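Side-chain contact in putative isomerase (Sinorhizobium meliloti, PDB 2PPG), which is a putative isomerase of the mandelate racemase/muconate lactonizing enzyme family in the enolase superfamily, its precise role not established: residues Ile349-Pro352 / Asn353-Leu356. Sequence-based numbering, arbitrary orientation.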
ATOM      1  N   ILE A 349     -40.274  -7.377  22.223  1.00 45.05           N
ATOM      2  CA  ILE A 349     -40.224  -8.836  22.073  1.00 45.88           C
ATOM      3  C   ILE A 349     -40.046  -9.515  23.429  1.00 43.81           C
ATOM      4  O   ILE A 349     -40.753 -10.463  23.760  1.00 45.56           O
ATOM      5  CB  ILE A 349     -39.070  -9.275  21.135  1.00 47.62           C
ATOM      6  CG1 ILE A 349     -39.280  -8.730  19.721  1.00 48.22           C
ATOM      7  CG2 ILE A 349     -38.939 -10.807  21.097  1.00 48.96           C
ATOM      8  CD1 ILE A 349     -37.984  -8.628  18.911  1.00 50.70           C
ATOM      9  N   PHE A 350     -39.097  -9.013  24.206  1.00 41.11           N
ATOM     10  CA  PHE A 350     -38.718  -9.619  25.471  1.00 40.71           C
ATOM     11  C   PHE A 350     -39.892  -9.717  26.433  1.00 40.74           C
ATOM     12  O   PHE A 350     -40.114 -10.770  27.025  1.00 41.01           O
ATOM     13  CB  PHE A 350     -37.561  -8.828  26.112  1.00 39.50           C
ATOM     14  CG  PHE A 350     -36.895  -9.535  27.272  1.00 37.47           C
ATOM     15  CD1 PHE A 350     -35.879 -10.449  27.049  1.00 35.67           C
ATOM     16  CD2 PHE A 350     -37.287  -9.279  28.584  1.00 36.92           C
ATOM     17  CE1 PHE A 350     -35.261 -11.108  28.109  1.00 37.01           C
ATOM     18  CE2 PHE A 350     -36.684  -9.930  29.648  1.00 38.84           C
ATOM     19  CZ  PHE A 350     -35.667 -10.852  29.413  1.00 38.14           C
ATOM     20  N   GLU A 351     -40.639  -8.626  26.585  1.00 42.50           N
ATOM     21  CA  GLU A 351     -41.718  -8.581  27.576  1.00 46.86           C
ATOM     22  C   GLU A 351     -42.849  -9.581  27.375  1.00 46.75           C
ATOM     23  O   GLU A 351     -43.161 -10.345  28.286  1.00 45.54           O
ATOM     24  CB  GLU A 351     -42.283  -7.172  27.751  1.00 51.86           C
ATOM     25  CG  GLU A 351     -41.981  -6.578  29.119  1.00 58.23           C
ATOM     26  CD  GLU A 351     -40.563  -6.060  29.207  1.00 60.40           C
ATOM     27  OE1 GLU A 351     -40.022  -5.694  28.142  1.00 63.40           O
ATOM     28  OE2 GLU A 351     -39.994  -6.013  30.325  1.00 58.16           O
ATOM     29  N   PRO A 352     -43.481  -9.576  26.188  1.00 48.22           N
ATOM     30  CA  PRO A 352     -44.538 -10.566  25.999  1.00 49.06           C
ATOM     31  C   PRO A 352     -44.003 -12.001  25.952  1.00 51.03           C
ATOM     32  O   PRO A 352     -44.782 -12.950  26.041  1.00 56.08           O
ATOM     33  CB  PRO A 352     -45.162 -10.175  24.651  1.00 47.63           C
ATOM     34  CG  PRO A 352     -44.110  -9.402  23.940  1.00 48.15           C
ATOM     35  CD  PRO A 352     -43.305  -8.710  25.003  1.00 49.10           C
ATOM     36  N   ASN A 353     -42.692 -12.167  25.825  1.00 49.34           N
ATOM     37  CA  ASN A 353     -42.137 -13.503  25.660  1.00 49.10           C
ATOM     38  C   ASN A 353     -41.728 -14.150  26.974  1.00 48.88           C
ATOM     39  O   ASN A 353     -41.334 -15.321  27.000  1.00 48.10           O
ATOM     40  CB  ASN A 353     -40.973 -13.498  24.666  1.00 49.21           C
ATOM     41  CG  ASN A 353     -41.437 -13.471  23.222  1.00 48.53           C
ATOM     42  OD1 ASN A 353     -42.629 -13.372  22.934  1.00 46.70           O
ATOM     43  ND2 ASN A 353     -40.492 -13.562  22.305  1.00 49.22           N
ATOM     44  N   ARG A 354     -41.842 -13.397  28.065  1.00 45.58           N
ATOM     45  CA  ARG A 354     -41.458 -13.920  29.371  1.00 45.56           C
ATOM     46  C   ARG A 354     -42.150 -15.254  29.656  1.00 46.30           C
ATOM     47  O   ARG A 354     -41.514 -16.190  30.139  1.00 47.29           O
ATOM     48  CB  ARG A 354     -41.724 -12.894  30.482  1.00 44.30           C
ATOM     49  CG  ARG A 354     -41.064 -11.540  30.233  1.00 44.41           C
ATOM     50  CD  ARG A 354     -41.447 -10.499  31.279  1.00 43.94           C
ATOM     51  NE  ARG A 354     -40.362 -10.335  32.236  1.00 45.57           N
ATOM     52  CZ  ARG A 354     -39.474  -9.351  32.198  1.00 43.44           C
ATOM     53  NH1 ARG A 354     -39.548  -8.418  31.266  1.00 47.58           N
ATOM     54  NH2 ARG A 354     -38.517  -9.295  33.100  1.00 44.08           N
ATOM     55  N   ARG A 355     -43.433 -15.341  29.304  1.00 46.19           N
ATOM     56  CA  ARG A 355     -44.264 -16.530  29.552  1.00 48.25           C
ATOM     57  C   ARG A 355     -43.678 -17.822  28.993  1.00 41.97           C
ATOM     58  O   ARG A 355     -43.988 -18.916  29.459  1.00 40.10           O
ATOM     59  CB  ARG A 355     -45.651 -16.340  28.927  1.00 52.42           C
ATOM     60  CG  ARG A 355     -46.176 -14.918  28.940  1.00 59.92           C
ATOM     61  CD  ARG A 355     -47.582 -14.828  28.343  1.00 60.87           C
ATOM     62  NE  ARG A 355     -48.254 -13.587  28.743  1.00 67.02           N
ATOM     63  CZ  ARG A 355     -48.244 -12.458  28.036  1.00 67.71           C
ATOM     64  NH1 ARG A 355     -48.883 -11.387  28.496  1.00 67.93           N
ATOM     65  NH2 ARG A 355     -47.604 -12.397  26.869  1.00 67.44           N
ATOM     66  N   LEU A 356     -42.852 -17.692  27.964  1.00 40.18           N
ATOM     67  CA  LEU A 356     -42.356 -18.847  27.241  1.00 34.31           C
ATOM     68  C   LEU A 356     -41.132 -19.482  27.921  1.00 36.37           C
ATOM     69  O   LEU A 356     -40.655 -20.546  27.503  1.00 35.36           O
ATOM     70  CB  LEU A 356     -42.017 -18.437  25.809  1.00 31.08           C
ATOM     71  CG  LEU A 356     -42.991 -17.530  25.044  1.00 32.93           C
ATOM     72  CD1 LEU A 356     -42.381 -17.138  23.707  1.00 33.98           C
ATOM     73  CD2 LEU A 356     -44.346 -18.188  24.810  1.00 33.52           C
TER
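Arg354 folds back over the turn that follows helix 347-350 and brings its guanidinium group to both Glu351 and Phe350. The side chain of Arg354 bends at chi3 (102°), which brings its NH1 to OE2 of Glu351 in a salt bridge of 2.6 Å. Glu351 and Arg354 run side by side in the same direction, and the carboxylate approaches the guanidinium at its edge, with the two planes inclined by 37°. The ring of Phe350 meets the same group quite differently. It stands almost perpendicular to the guanidinium, at 88°, and CE2 of Phe350 sits over one guanidinium face, near its rim, 3.8 Å from CZ of Arg354. Seen from the ring, NH1 and NH2 of Arg354 lie at the edge, so this is an edge-on packing contact and no cation-pi stack. NH2 of Arg354 forms a second salt bridge, with Asp362, while Phe350 also packs on Met361.

The backbone here makes a type I beta turn from Glu351 to Arg354. Asn353 N donates to Phe350 O at 3.2 Å, and the bond that closes the turn, Arg354 N to Glu351 O, is weak at 3.3 Å. Asn353 turns its amide alongside Ile349, placing its ND2 3.4 Å from CG2 of that isoleucine. Beyond the turn, the side chain of Arg355 is extended from CG to NE, and its NH2 comes to 3.0 Å from Pro352 O.

With one carboxylate at NH1 and another at NH2, Arg354 probably keeps its positive charge and has its guanidinium rotation restricted, bridging Glu351 of the turn and Asp362 of strand 362-364 in the enolase C-terminal-like domain.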